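Side-chain contacts in octenoyl-CoA reductase/carboxylase (Streptomyces sp., PDB 4A0S), which catalyses, in cinnabaramide polyketide biosynthesis, the NADPH-dependent reductive carboxylation of 2-octenoyl-CoA, giving a polyketide extender unit: residues A[224-229]-A[236-241]; A[240-243]-A[247-250]; A[258-263]-A[440-445]; A[317-322]-A[330-335]. One frame throughout, in Å; residues are numbered along the deposited sequence.

In the fold
Contacts 1, 2 and 4 set helices against the six-stranded parallel sheet of the Rossmann-type cofactor domain, whereas contact 3 joins a helix of that domain to the C-terminal loop. Contacts 1 and 2 share helix 232-243 and Val241, and their strands are hydrogen-bonded neighbours. Contact 1 is wholly buried and made of aliphatic branches; contact 2, at the far end of the helix, adds a lysine at its exposed margin. Contact 4, also buried, lies on another unit of the sheet and brings in an aromatic ring and a serine. Contact 3 is smaller and partly exposed, resting on one leucine. Contacts 1 and 4 each include a residue that touches NADP, Gly228 and Cys335.

Contact 1 (A[224-229]-A[236-241]); sequences VLIWGA and YAIQFV. With NAP (NADP nicotinamide-adenine-dinucleotide phosphate), chain F.
Val224 and Val241 meet fork against fork at the tight end, their branches crossing at a slant, with Val241 CG2 3.6 Å from Val224 CB. The same CG2 lies 4.0 Å from Ile226 CD1, and Val241 therefore fits between two side chains that point off one face of the strand. Ile226 divides its branches: CG2 lies 4.0 Å from Ala237 CB, while CG1, beside the backbone N (chi1 -57°), carries CD1 on to Ile238 CG1 at 3.7 Å, where the two isoleucines cross at about a right angle. Strand 224-226 and helix 236-241 run antiparallel (166°), as the first strand and helix of a Rossmann beta-alpha-beta unit do, joined by a glycine-rich turn. With an alanine at Val241, both methyls would be lost, CG2 from Val224 and Ile226 and CG1 from Val224, which is likely to leave a gap between helix and strand. Toward that turn the side-chain packing thins. Ala229 CB is 4.1 Å from Ile238 CD1, although the same CD1 comes to 3.4 Å from the backbone Ala229 O. The chain here turns to the cofactor: Gly228 CA lies 3.3 Å from O2B of NADP, at a backbone whose positive phi favours glycine.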
# COMPACT_ATOMS: atom_id res chain seq x y z
N VAL A 224 16.94 9.47 -5.58
CA VAL A 224 15.86 10.23 -6.17
C VAL A 224 16.45 11.24 -7.11
O VAL A 224 17.19 12.14 -6.69
CB VAL A 224 15.00 10.96 -5.12
CG1 VAL A 224 13.86 11.69 -5.78
CG2 VAL A 224 14.46 9.96 -4.07
N LEU A 225 16.13 11.09 -8.38
CA LEU A 225 16.60 12.02 -9.37
C LEU A 225 15.63 13.18 -9.38
O LEU A 225 14.43 12.99 -9.54
CB LEU A 225 16.62 11.37 -10.74
CG LEU A 225 17.19 12.24 -11.86
CD1 LEU A 225 18.69 12.41 -11.68
CD2 LEU A 225 16.89 11.59 -13.19
N ILE A 226 16.15 14.37 -9.18
CA ILE A 226 15.29 15.52 -9.04
C ILE A 226 15.56 16.45 -10.21
O ILE A 226 16.62 17.05 -10.29
CB ILE A 226 15.53 16.25 -7.71
CG1 ILE A 226 15.33 15.27 -6.55
CG2 ILE A 226 14.60 17.47 -7.59
CD1 ILE A 226 15.93 15.70 -5.27
N TRP A 227 14.59 16.54 -11.11
CA TRP A 227 14.64 17.53 -12.18
C TRP A 227 14.41 18.94 -11.66
O TRP A 227 13.82 19.13 -10.59
CB TRP A 227 13.58 17.21 -13.21
CG TRP A 227 13.87 15.99 -13.97
CD1 TRP A 227 13.26 14.77 -13.83
CD2 TRP A 227 14.86 15.84 -14.98
NE1 TRP A 227 13.80 13.88 -14.70
CE2 TRP A 227 14.78 14.50 -15.43
CE3 TRP A 227 15.80 16.70 -15.57
CZ2 TRP A 227 15.61 14.00 -16.45
CZ3 TRP A 227 16.62 16.21 -16.58
CH2 TRP A 227 16.52 14.87 -17.01
N GLY A 228 14.86 19.92 -12.43
CA GLY A 228 14.66 21.33 -12.08
C GLY A 228 14.90 21.53 -10.60
O GLY A 228 14.09 22.16 -9.91
N ALA A 229 16.02 20.98 -10.12
CA ALA A 229 16.21 20.74 -8.69
C ALA A 229 16.40 22.00 -7.85
O ALA A 229 16.16 21.99 -6.66
CB ALA A 229 17.35 19.77 -8.46
N TYR A 236 12.76 21.75 -2.15
CA TYR A 236 12.18 20.97 -1.05
C TYR A 236 12.34 19.49 -1.25
O TYR A 236 12.60 18.77 -0.29
CB TYR A 236 10.73 21.33 -0.82
CG TYR A 236 10.61 22.73 -0.31
CD1 TYR A 236 11.08 23.07 0.96
CD2 TYR A 236 10.05 23.74 -1.10
CE1 TYR A 236 10.99 24.39 1.44
CE2 TYR A 236 9.95 25.05 -0.63
CZ TYR A 236 10.43 25.36 0.63
OH TYR A 236 10.32 26.64 1.09
N ALA A 237 12.18 19.05 -2.49
CA ALA A 237 12.37 17.65 -2.84
C ALA A 237 13.73 17.21 -2.32
O ALA A 237 13.85 16.18 -1.66
CB ALA A 237 12.28 17.46 -4.34
N ILE A 238 14.75 18.01 -2.58
CA ILE A 238 16.10 17.71 -2.08
C ILE A 238 16.10 17.47 -0.57
O ILE A 238 16.71 16.53 -0.08
CB ILE A 238 17.09 18.86 -2.40
CG1 ILE A 238 17.45 18.82 -3.88
CG2 ILE A 238 18.35 18.76 -1.52
CD1 ILE A 238 17.95 20.16 -4.41
N GLN A 239 15.40 18.33 0.15
CA GLN A 239 15.41 18.25 1.60
C GLN A 239 14.66 17.04 2.11
O GLN A 239 15.12 16.37 3.04
CB GLN A 239 14.82 19.51 2.18
CG GLN A 239 15.66 20.72 1.87
CD GLN A 239 15.22 21.86 2.71
OE1 GLN A 239 15.40 21.83 3.93
NE2 GLN A 239 14.57 22.82 2.09
N PHE A 240 13.52 16.74 1.49
CA PHE A 240 12.78 15.55 1.87
C PHE A 240 13.58 14.29 1.55
O PHE A 240 13.58 13.35 2.34
CB PHE A 240 11.44 15.51 1.18
CG PHE A 240 10.52 16.59 1.62
CD1 PHE A 240 10.37 16.89 2.97
CD2 PHE A 240 9.81 17.33 0.69
CE1 PHE A 240 9.51 17.93 3.38
CE2 PHE A 240 8.96 18.35 1.09
CZ PHE A 240 8.80 18.63 2.44
N VAL A 241 14.27 14.30 0.42
CA VAL A 241 15.08 13.14 0.05
C VAL A 241 16.18 12.96 1.10
O VAL A 241 16.34 11.89 1.71
CB VAL A 241 15.64 13.27 -1.36
CG1 VAL A 241 16.59 12.09 -1.66
CG2 VAL A 241 14.50 13.30 -2.38
PA NAP F . 10.47 26.96 -10.30
O1A NAP F . 10.79 27.46 -8.84
O2A NAP F . 10.59 27.97 -11.40
O5B NAP F . 11.46 25.82 -10.58
C5B NAP F . 11.29 25.10 -11.78
C4B NAP F . 12.65 24.51 -12.13
O4B NAP F . 12.44 23.75 -13.33
C3B NAP F . 13.71 25.59 -12.46
O3B NAP F . 14.67 25.50 -11.43
C2B NAP F . 14.38 25.09 -13.73
O2B NAP F . 15.46 24.20 -13.45
C1B NAP F . 13.32 24.29 -14.41
N9A NAP F . 12.50 25.22 -15.23
C8A NAP F . 12.20 26.50 -15.01
N7A NAP F . 11.40 26.97 -15.98
C5A NAP F . 11.21 25.95 -16.81
C6A NAP F . 10.52 25.83 -17.99
N6A NAP F . 9.83 26.88 -18.46
N1A NAP F . 10.52 24.66 -18.60
C2A NAP F . 11.18 23.62 -18.11
N3A NAP F . 11.88 23.69 -17.00
C4A NAP F . 11.90 24.85 -16.34
O3 NAP F . 9.01 26.32 -10.36
PN NAP F . 8.48 25.22 -9.31
O1N NAP F . 7.75 26.12 -8.25
O2N NAP F . 9.53 24.25 -8.84
O5D NAP F . 7.38 24.55 -10.25
C5D NAP F . 7.89 23.74 -11.30
C4D NAP F . 6.68 23.20 -12.01
O4D NAP F . 5.91 22.47 -11.00
C3D NAP F . 5.74 24.29 -12.53
O3D NAP F . 5.30 23.77 -13.80
C2D NAP F . 4.62 24.33 -11.52
O2D NAP F . 3.38 24.78 -12.11
C1D NAP F . 4.52 22.84 -11.24
N1N NAP F . 4.03 22.71 -9.89
C2N NAP F . 2.98 21.85 -9.69
C3N NAP F . 2.54 21.73 -8.40
C7N NAP F . 1.39 20.82 -8.19
O7N NAP F . 0.94 20.12 -9.10
N7N NAP F . 0.92 20.88 -6.98
C4N NAP F . 3.12 22.43 -7.34
C5N NAP F . 4.19 23.29 -7.52
C6N NAP F . 4.65 23.43 -8.82
P2B NAP F . 16.48 23.96 -14.67
O1X NAP F . 17.69 23.35 -13.77
O2X NAP F . 15.91 22.83 -15.67
O3X NAP F . 16.66 25.35 -15.21

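Contact 2 (A[240-243]-A[247-250]); sequences FVKN and IPVA
Val241 and Lys242, side by side near the end of helix 232-243, share Pro248 of the strand that follows. The apolar part is a valine branch against a proline ring. Val241 CG1 comes within 3.6 Å of Pro248 CB and 3.7 Å of Pro248 CD, sitting over the ring. The placing follows from chi1 of 175°, which sets CG1 opposite the backbone N. A second group of touches is methyl on backbone: the same CG1 is 3.3 Å from Pro248 N and 3.4 Å from Ile247 N, so it lies against the backbone of Ile247 from its N to the proline nitrogen. The third kind is the aliphatic stem of a charged residue. Lys242 CG meets Pro248 CG at 3.6 Å, the lysine chain passing the ring at a slant on the exposed side of the contact. That chain then bends at its last two torsions (63° and 64°), and NZ gives its hydrogen bond to Gly265 O. The elements joined are helix and second strand of the beta-alpha-beta unit 223-226, 232-243, 247-252, linked by a turn of only three residues. On the strand, Val249 and Ile247 bond through their backbones to strand 223-226, while Pro248 turns its ring to the helix. No hydrogen bond crosses between 240-243 and 247-250; the chemistry implies that fit of shape joins them, with the lysine lending its carbon stem here and its charge to a carbonyl farther along the chain.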
# COMPACT_ATOMS: atom_id res chain seq x y z
N PHE A 240 13.52 16.74 1.49
CA PHE A 240 12.78 15.55 1.87
C PHE A 240 13.58 14.29 1.55
O PHE A 240 13.58 13.35 2.34
CB PHE A 240 11.44 15.51 1.18
CG PHE A 240 10.52 16.59 1.62
CD1 PHE A 240 10.37 16.89 2.97
CD2 PHE A 240 9.81 17.33 0.69
CE1 PHE A 240 9.51 17.93 3.38
CE2 PHE A 240 8.96 18.35 1.09
CZ PHE A 240 8.80 18.63 2.44
N VAL A 241 14.27 14.30 0.42
CA VAL A 241 15.08 13.14 0.05
C VAL A 241 16.18 12.96 1.10
O VAL A 241 16.34 11.89 1.71
CB VAL A 241 15.64 13.27 -1.36
CG1 VAL A 241 16.59 12.09 -1.66
CG2 VAL A 241 14.50 13.30 -2.38
N LYS A 242 16.91 14.03 1.35
CA LYS A 242 18.01 13.98 2.30
C LYS A 242 17.48 13.61 3.67
O LYS A 242 17.96 12.67 4.29
CB LYS A 242 18.73 15.31 2.33
CG LYS A 242 19.61 15.53 1.11
CD LYS A 242 20.36 16.85 1.20
CE LYS A 242 21.34 16.84 2.39
NZ LYS A 242 22.43 15.80 2.25
N ASN A 243 16.46 14.34 4.13
CA ASN A 243 15.92 14.10 5.46
C ASN A 243 15.37 12.70 5.61
O ASN A 243 15.37 12.14 6.71
CB ASN A 243 14.85 15.13 5.83
CG ASN A 243 14.46 15.05 7.30
OD1 ASN A 243 15.30 15.21 8.19
ND2 ASN A 243 13.18 14.81 7.56
N ILE A 247 18.95 9.60 -1.33
CA ILE A 247 20.13 10.11 -1.99
C ILE A 247 19.61 10.93 -3.15
O ILE A 247 19.16 10.37 -4.15
CB ILE A 247 21.04 8.97 -2.46
CG1 ILE A 247 21.61 8.21 -1.26
CG2 ILE A 247 22.19 9.52 -3.28
CD1 ILE A 247 21.84 6.73 -1.51
N PRO A 248 19.61 12.27 -3.01
CA PRO A 248 19.07 13.06 -4.10
C PRO A 248 20.12 13.23 -5.18
O PRO A 248 21.29 13.40 -4.87
CB PRO A 248 18.76 14.40 -3.44
CG PRO A 248 19.82 14.53 -2.39
CD PRO A 248 20.13 13.12 -1.91
N VAL A 249 19.71 13.15 -6.43
CA VAL A 249 20.59 13.58 -7.50
C VAL A 249 19.90 14.73 -8.21
O VAL A 249 18.84 14.57 -8.82
CB VAL A 249 20.99 12.44 -8.45
CG1 VAL A 249 21.98 12.94 -9.47
CG2 VAL A 249 21.62 11.30 -7.67
N ALA A 250 20.49 15.91 -8.09
CA ALA A 250 19.91 17.10 -8.64
C ALA A 250 20.25 17.17 -10.11
O ALA A 250 21.40 16.95 -10.49
CB ALA A 250 20.44 18.32 -7.91

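Contact 3 (A[258-263]-A[440-445]); sequences EAAVRA and RGLTAT
Leu442 is the residue of 440-445 that meets helix 258-263, and the chain on both sides of it is tied elsewhere. Arg440 opens the segment with a salt bridge from NH2 to Asp434, back in the preceding helix. Gly441 takes a positive phi, which favours glycine, and the chain then delivers Leu442 to the helix. With its CG opposite the carbonyl carbon (chi1 -62°), this leucine offers CD1, which lies 3.8 Å from Ala260 CA and 4.1 Å from Ala263 CB. One methyl thus rests on the helix backbone between small alanine side chains, a shallow seat with no hydrogen bond across. Thr443 points away from the helix and gives a weak hydrogen bond from OG1 to Thr445 O, 3.0 Å. Ala444 bonds through its backbone to Arg404, and Thr445, the last residue modelled, packs on the same arginine. Elsewhere on the helix, one turn apart, Arg262 grips Glu258 side-on in a salt bridge: NE (2.6 Å, 156°) and NH2 (2.9 Å, 133°) both reach the one oxygen OE2, which lies in the guanidinium plane. In the fold, Ala260 and Leu442 both lean on Val406 of a nearby loop, while Val261, Glu258 and Arg262 pack on Val269 of strand 269-271; Val261 and Glu258 also touch strand 247-252, directly before this helix in the chain.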
# COMPACT_ATOMS: atom_id res chain seq x y z
N GLU A 258 23.32 24.63 -9.78
CA GLU A 258 24.10 23.64 -9.04
C GLU A 258 24.51 24.17 -7.66
O GLU A 258 24.40 23.48 -6.65
CB GLU A 258 25.34 23.21 -9.81
CG GLU A 258 26.32 22.45 -8.90
CD GLU A 258 27.34 21.66 -9.65
OE1 GLU A 258 27.43 21.83 -10.88
OE2 GLU A 258 28.06 20.87 -9.00
N ALA A 259 25.00 25.41 -7.63
CA ALA A 259 25.40 26.02 -6.37
C ALA A 259 24.21 26.01 -5.41
O ALA A 259 24.36 25.68 -4.23
CB ALA A 259 25.92 27.40 -6.60
N ALA A 260 23.03 26.36 -5.93
CA ALA A 260 21.81 26.37 -5.13
C ALA A 260 21.52 25.01 -4.51
O ALA A 260 21.30 24.89 -3.30
CB ALA A 260 20.64 26.83 -5.98
N VAL A 261 21.55 23.97 -5.33
CA VAL A 261 21.25 22.62 -4.82
C VAL A 261 22.36 22.10 -3.89
O VAL A 261 22.10 21.34 -2.97
CB VAL A 261 20.96 21.58 -5.93
CG1 VAL A 261 19.77 21.99 -6.78
CG2 VAL A 261 22.18 21.35 -6.81
N ARG A 262 23.60 22.53 -4.12
CA ARG A 262 24.66 22.11 -3.21
C ARG A 262 24.47 22.76 -1.87
O ARG A 262 24.70 22.14 -0.84
CB ARG A 262 26.03 22.43 -3.79
CG ARG A 262 26.34 21.61 -4.97
CD ARG A 262 27.76 21.78 -5.42
NE ARG A 262 28.03 20.78 -6.44
CZ ARG A 262 28.34 19.52 -6.18
NH1 ARG A 262 28.45 19.10 -4.92
NH2 ARG A 262 28.54 18.67 -7.18
N ALA A 263 24.00 24.01 -1.88
CA ALA A 263 23.73 24.75 -0.64
C ALA A 263 22.62 24.10 0.18
O ALA A 263 22.55 24.28 1.40
CB ALA A 263 23.39 26.21 -0.95
N ARG A 440 19.86 32.00 0.78
CA ARG A 440 19.87 33.45 0.91
C ARG A 440 20.81 34.05 -0.13
O ARG A 440 21.95 33.61 -0.28
CB ARG A 440 20.33 33.87 2.30
CG ARG A 440 20.18 35.36 2.54
CD ARG A 440 21.17 35.88 3.58
NE ARG A 440 21.22 35.07 4.80
CZ ARG A 440 20.21 34.85 5.64
NH1 ARG A 440 19.01 35.37 5.41
NH2 ARG A 440 20.40 34.10 6.72
N GLY A 441 20.30 35.03 -0.88
CA GLY A 441 21.14 35.79 -1.80
C GLY A 441 21.52 35.10 -3.10
O GLY A 441 22.13 35.72 -3.98
N LEU A 442 21.17 33.82 -3.24
CA LEU A 442 21.50 33.06 -4.45
C LEU A 442 20.51 33.33 -5.55
O LEU A 442 19.34 33.55 -5.29
CB LEU A 442 21.53 31.56 -4.18
CG LEU A 442 22.58 31.07 -3.17
CD1 LEU A 442 22.71 29.57 -3.28
CD2 LEU A 442 23.92 31.76 -3.37
N THR A 443 21.01 33.33 -6.79
CA THR A 443 20.17 33.53 -7.96
C THR A 443 20.58 32.53 -9.02
O THR A 443 21.56 31.80 -8.85
CB THR A 443 20.31 34.98 -8.53
OG1 THR A 443 21.64 35.16 -9.03
CG2 THR A 443 20.02 36.03 -7.46
N ALA A 444 19.83 32.49 -10.12
CA ALA A 444 20.12 31.56 -11.19
C ALA A 444 21.05 32.16 -12.24
O ALA A 444 21.49 31.44 -13.16
CB ALA A 444 18.83 31.06 -11.86
N THR A 445 21.37 33.45 -12.11
CA THR A 445 22.29 34.11 -13.05
C THR A 445 23.61 34.47 -12.39
O THR A 445 23.62 35.00 -11.27
CB THR A 445 21.68 35.37 -13.63
OG1 THR A 445 21.44 36.30 -12.55
CG2 THR A 445 20.36 35.04 -14.34

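Contact 4 (A[317-322]-A[330-335]); sequences VTFGLS and GTVVTC. With NAP (NADP nicotinamide-adenine-dinucleotide phosphate), chain F.
Phe319 and Val332 approach obliquely, the ring atom CE1 lying 3.7 Å from Val332 CG1. They join helix and second strand of the beta-alpha-beta unit 309-312, 316-325, 331-334 in the Rossmann-type half of the enzyme, and the two short segments run antiparallel at 158°. Phe319 is swung toward the strand by its first torsion: CG stands opposite the backbone N (chi1 -172°), which lets the ring reach the strand although CB itself does not point there, and its CE1 comes up to the strand, 4.4 Å from Thr334 CG2 as well. Farther on, this ring packs edge-to-face with Phe345 of the third subunit. Val332 points toward the helix and parts its methyls. CG1 sits between Phe319 and Ser322, 3.9 Å from Ser322 CB, while CG2 comes to 3.4 Å from Ser322 O, a methyl against a backbone carbonyl. Were a glycine to replace Val332, Phe319 would probably lose its nearest partner on the strand and Ser322 its methyl contacts, leaving a gap beside the ring. The buried hydroxyl of Ser322 turns to the carboxylate of Glu312, which Thr318 OG1 also reaches. Thr334 gives its methyl side to the phenyl ring, and its OG1 is hydrogen-bonded to Asn347 of the third subunit. Just past the strand the chain enters the cofactor pocket, where Cys335 lies beside the nicotinamide: its CB is 3.5 Å from NADP O7N, and its SG 3.7 Å from NADP C2N.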
# COMPACT_ATOMS: atom_id res chain seq x y z
N VAL A 317 10.07 17.70 -22.06
CA VAL A 317 11.48 17.66 -22.43
C VAL A 317 12.22 16.55 -21.70
O VAL A 317 13.05 15.86 -22.29
CB VAL A 317 12.13 19.03 -22.18
CG1 VAL A 317 13.64 18.92 -22.21
CG2 VAL A 317 11.67 20.01 -23.23
N THR A 318 11.90 16.37 -20.43
CA THR A 318 12.61 15.43 -19.56
C THR A 318 11.86 14.14 -19.33
O THR A 318 12.43 13.16 -18.85
CB THR A 318 12.88 16.06 -18.18
OG1 THR A 318 11.63 16.48 -17.62
CG2 THR A 318 13.79 17.26 -18.32
N PHE A 319 10.57 14.14 -19.63
CA PHE A 319 9.74 13.04 -19.15
C PHE A 319 10.12 11.69 -19.75
O PHE A 319 10.12 10.70 -19.05
CB PHE A 319 8.26 13.31 -19.36
CG PHE A 319 7.39 12.29 -18.71
CD1 PHE A 319 7.05 12.42 -17.38
CD2 PHE A 319 6.93 11.19 -19.42
CE1 PHE A 319 6.25 11.48 -16.75
CE2 PHE A 319 6.13 10.24 -18.79
CZ PHE A 319 5.80 10.38 -17.46
N GLY A 320 10.41 11.67 -21.05
CA GLY A 320 10.83 10.46 -21.73
C GLY A 320 12.08 9.94 -21.08
O GLY A 320 12.24 8.74 -20.90
N LEU A 321 12.97 10.86 -20.72
CA LEU A 321 14.18 10.50 -19.99
C LEU A 321 13.83 9.91 -18.63
O LEU A 321 14.36 8.87 -18.25
CB LEU A 321 15.07 11.73 -19.80
CG LEU A 321 15.44 12.44 -21.11
CD1 LEU A 321 15.93 13.86 -20.83
CD2 LEU A 321 16.49 11.63 -21.80
N SER A 322 12.91 10.56 -17.92
CA SER A 322 12.49 10.16 -16.57
C SER A 322 12.01 8.72 -16.57
O SER A 322 12.38 7.95 -15.69
CB SER A 322 11.41 11.09 -16.04
OG SER A 322 11.95 12.37 -15.85
N GLY A 330 10.79 1.31 -10.62
CA GLY A 330 10.90 2.69 -10.16
C GLY A 330 9.64 3.49 -10.42
O GLY A 330 8.72 3.05 -11.09
N THR A 331 9.62 4.70 -9.88
CA THR A 331 8.47 5.57 -9.97
C THR A 331 8.90 6.93 -10.49
O THR A 331 9.83 7.53 -9.96
CB THR A 331 7.81 5.74 -8.60
OG1 THR A 331 7.35 4.45 -8.15
CG2 THR A 331 6.61 6.69 -8.69
N VAL A 332 8.27 7.35 -11.57
CA VAL A 332 8.35 8.72 -12.00
C VAL A 332 7.14 9.38 -11.34
O VAL A 332 6.01 8.99 -11.60
CB VAL A 332 8.26 8.85 -13.52
CG1 VAL A 332 8.28 10.32 -13.91
CG2 VAL A 332 9.37 8.08 -14.20
N VAL A 333 7.38 10.33 -10.47
CA VAL A 333 6.29 11.07 -9.86
C VAL A 333 6.32 12.45 -10.46
O VAL A 333 7.36 13.10 -10.49
CB VAL A 333 6.36 11.06 -8.31
CG1 VAL A 333 7.68 11.66 -7.77
CG2 VAL A 333 5.13 11.74 -7.70
N THR A 334 5.17 12.89 -10.98
CA THR A 334 5.12 14.15 -11.70
C THR A 334 3.99 15.03 -11.20
O THR A 334 2.88 14.54 -10.95
CB THR A 334 4.93 13.94 -13.22
OG1 THR A 334 4.81 15.21 -13.87
CG2 THR A 334 3.68 13.09 -13.51
N CYS A 335 4.27 16.32 -11.08
CA CYS A 335 3.25 17.28 -10.66
C CYS A 335 3.19 18.46 -11.60
O CYS A 335 2.57 19.49 -11.29
CB CYS A 335 3.57 17.80 -9.26
SG CYS A 335 5.07 18.81 -9.17
PA NAP F . 10.47 26.96 -10.30
O1A NAP F . 10.79 27.46 -8.84
O2A NAP F . 10.59 27.97 -11.40
O5B NAP F . 11.46 25.82 -10.58
C5B NAP F . 11.29 25.10 -11.78
C4B NAP F . 12.65 24.51 -12.13
O4B NAP F . 12.44 23.75 -13.33
C3B NAP F . 13.71 25.59 -12.46
O3B NAP F . 14.67 25.50 -11.43
C2B NAP F . 14.38 25.09 -13.73
O2B NAP F . 15.46 24.20 -13.45
C1B NAP F . 13.32 24.29 -14.41
N9A NAP F . 12.50 25.22 -15.23
C8A NAP F . 12.20 26.50 -15.01
N7A NAP F . 11.40 26.97 -15.98
C5A NAP F . 11.21 25.95 -16.81
C6A NAP F . 10.52 25.83 -17.99
N6A NAP F . 9.83 26.88 -18.46
N1A NAP F . 10.52 24.66 -18.60
C2A NAP F . 11.18 23.62 -18.11
N3A NAP F . 11.88 23.69 -17.00
C4A NAP F . 11.90 24.85 -16.34
O3 NAP F . 9.01 26.32 -10.36
PN NAP F . 8.48 25.22 -9.31
O1N NAP F . 7.75 26.12 -8.25
O2N NAP F . 9.53 24.25 -8.84
O5D NAP F . 7.38 24.55 -10.25
C5D NAP F . 7.89 23.74 -11.30
C4D NAP F . 6.68 23.20 -12.01
O4D NAP F . 5.91 22.47 -11.00
C3D NAP F . 5.74 24.29 -12.53
O3D NAP F . 5.30 23.77 -13.80
C2D NAP F . 4.62 24.33 -11.52
O2D NAP F . 3.38 24.78 -12.11
C1D NAP F . 4.52 22.84 -11.24
N1N NAP F . 4.03 22.71 -9.89
C2N NAP F . 2.98 21.85 -9.69
C3N NAP F . 2.54 21.73 -8.40
C7N NAP F . 1.39 20.82 -8.19
O7N NAP F . 0.94 20.12 -9.10
N7N NAP F . 0.92 20.88 -6.98
C4N NAP F . 3.12 22.43 -7.34
C5N NAP F . 4.19 23.29 -7.52
C6N NAP F . 4.65 23.43 -8.82
P2B NAP F . 16.48 23.96 -14.67
O1X NAP F . 17.69 23.35 -13.77
O2X NAP F . 15.91 22.83 -15.67
O3X NAP F . 16.66 25.35 -15.21